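Long-range contact in flagellar protein FliT (Bordetella bronchiseptica, PDB 3H3M), which probably acts as a flagellar export chaperone that binds the filament-cap protein FliD before secretion: residues 24-28 with 80-84. Residues are numbered along the deposited sequence.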
loop_
_atom_site.group_PDB
_atom_site.type_symbol
_atom_site.label_atom_id
_atom_site.label_comp_id
_atom_site.label_asym_id
_atom_site.label_seq_id
_atom_site.Cartn_x
_atom_site.Cartn_y
_atom_site.Cartn_z
ATOM N N TYR A 24 9.300 9.989 -0.540
ATOM C CA TYR A 24 8.017 9.732 0.057
ATOM C C TYR A 24 6.937 10.576 -0.620
ATOM O O TYR A 24 5.815 10.130 -0.828
ATOM C CB TYR A 24 8.022 10.016 1.550
ATOM C CG TYR A 24 8.653 8.928 2.398
ATOM C CD1 TYR A 24 9.811 9.173 3.115
ATOM C CD2 TYR A 24 8.091 7.658 2.489
ATOM C CE1 TYR A 24 10.398 8.186 3.888
ATOM C CE2 TYR A 24 8.681 6.662 3.263
ATOM C CZ TYR A 24 9.831 6.937 3.968
ATOM O OH TYR A 24 10.450 5.985 4.755
ATOM N N GLN A 25 7.281 11.813 -0.946
ATOM C CA GLN A 25 6.337 12.706 -1.608
ATOM C C GLN A 25 5.942 12.106 -2.956
ATOM O O GLN A 25 4.772 11.982 -3.256
ATOM C CB GLN A 25 6.958 14.101 -1.759
ATOM C CG GLN A 25 6.069 15.087 -2.464
ATOM C CD GLN A 25 4.893 15.462 -1.632
ATOM O OE1 GLN A 25 5.054 16.163 -0.633
ATOM N NE2 GLN A 25 3.692 15.017 -2.028
ATOM N N ASP A 26 6.934 11.695 -3.736
ATOM C CA ASP A 26 6.697 11.114 -5.052
ATOM C C ASP A 26 5.845 9.882 -5.013
ATOM O O ASP A 26 5.077 9.662 -5.945
ATOM C CB ASP A 26 8.016 10.792 -5.773
ATOM C CG ASP A 26 8.824 12.037 -6.097
ATOM O OD1 ASP A 26 8.226 13.052 -6.518
ATOM O OD2 ASP A 26 10.055 12.021 -5.903
ATOM N N ILE A 27 6.021 9.053 -3.980
ATOM C CA ILE A 27 5.206 7.832 -3.796
ATOM C C ILE A 27 3.771 8.171 -3.397
ATOM O O ILE A 27 2.814 7.531 -3.872
ATOM C CB ILE A 27 5.803 6.822 -2.736
ATOM C CG1 ILE A 27 7.132 6.211 -3.226
ATOM C CG2 ILE A 27 4.773 5.684 -2.417
ATOM C CD1 ILE A 27 7.952 5.501 -2.156
ATOM N N ALA A 28 3.624 9.161 -2.531
ATOM C CA ALA A 28 2.332 9.700 -2.235
ATOM C C ALA A 28 1.695 10.238 -3.521
ATOM O O ALA A 28 0.531 9.985 -3.799
ATOM C CB ALA A 28 2.432 10.780 -1.153
ATOM N N LEU A 80 2.939 11.789 5.060
ATOM C CA LEU A 80 3.116 11.142 3.754
ATOM C C LEU A 80 2.802 9.648 3.778
ATOM O O LEU A 80 2.052 9.156 2.928
ATOM C CB LEU A 80 4.520 11.399 3.229
ATOM C CG LEU A 80 4.691 12.863 2.823
ATOM C CD1 LEU A 80 6.097 13.118 2.281
ATOM C CD2 LEU A 80 3.607 13.266 1.811
ATOM N N LEU A 81 3.300 8.950 4.789
ATOM C CA LEU A 81 2.986 7.551 4.962
ATOM C C LEU A 81 1.495 7.310 5.185
ATOM O O LEU A 81 0.892 6.474 4.545
ATOM C CB LEU A 81 3.785 6.969 6.121
ATOM C CG LEU A 81 5.284 6.872 5.838
ATOM C CD1 LEU A 81 6.016 6.046 6.944
ATOM C CD2 LEU A 81 5.497 6.256 4.473
ATOM N N VAL A 82 0.893 8.043 6.104
ATOM C CA VAL A 82 -0.540 7.864 6.335
ATOM C C VAL A 82 -1.278 8.017 5.015
ATOM O O VAL A 82 -2.177 7.245 4.712
ATOM C CB VAL A 82 -1.079 8.868 7.321
ATOM C CG1 VAL A 82 -2.536 9.037 7.099
ATOM C CG2 VAL A 82 -0.780 8.408 8.742
ATOM N N ARG A 83 -0.862 9.006 4.230
ATOM C CA ARG A 83 -1.459 9.265 2.919
ATOM C C ARG A 83 -1.228 8.121 1.908
ATOM O O ARG A 83 -2.160 7.762 1.154
ATOM C CB ARG A 83 -0.920 10.564 2.350
ATOM C CG ARG A 83 -1.394 10.878 0.906
ATOM C CD ARG A 83 -2.982 10.983 0.738
ATOM N NE ARG A 83 -3.635 11.848 1.750
ATOM C CZ ARG A 83 -3.923 13.157 1.611
ATOM N NH1 ARG A 83 -3.642 13.811 0.486
ATOM N NH2 ARG A 83 -4.510 13.823 2.605
ATOM N N ILE A 84 0.001 7.587 1.876
ATOM C CA ILE A 84 0.343 6.477 0.968
ATOM C C ILE A 84 -0.462 5.244 1.357
ATOM O O ILE A 84 -1.039 4.562 0.514
ATOM C CB ILE A 84 1.853 6.089 1.073
ATOM C CG1 ILE A 84 2.788 7.196 0.561
ATOM C CG2 ILE A 84 2.172 4.793 0.329
ATOM C CD1 ILE A 84 4.221 7.043 1.077
#
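Leu80 opens the interface: its CA-CB bond points at helix 20-39, and its two methyls divide the work. CD1 lies 3.7 Å from Tyr24 CB and also 3.7 Å from the backbone N of Gln25, whereas CD2 reaches Ala28 CB at 4.0 Å. One leucine thus spans a full helical turn, the turn closed by the 2.9 Å hydrogen bond from Ala28 N to Tyr24 O. Leu81 starts out sideways, yet its m,t rotamer brings CD2 to 3.4 Å from Tyr24 CE2, a tight van der Waals contact oblique to the ring. Further along, Arg83 contributes at the margin through its aliphatic part, CG standing 4.3 Å from Ala28 CB. Ile84 ends the set. Its CD1 sits near the plane of the Tyr24 ring, at the edge (4.2 Å from Tyr24 CD2), and touches Ile27 CG2 at 3.8 Å; its CG1 is 4.0 Å from Ala28 CB. That small alanine lets the backbones close to 5.0 Å between the CA atoms of Ala28 and Ile84, consistent with the 9.2 Å closest approach of the segment axes. They run nearly parallel, crossing at 24°, and bury 370 Å² of essentially apolar surface. Helix 43-63 completes this three-helix packing, with Leu60 against Tyr24 and Tyr53 and Leu56 against Ile27, while Glu64, just past the end of that helix, hydrogen-bonds Tyr24 OH. Leu81 and Leu85 of the second subunit pack on Tyr24 and Ile84, respectively, extending the core into the dimer.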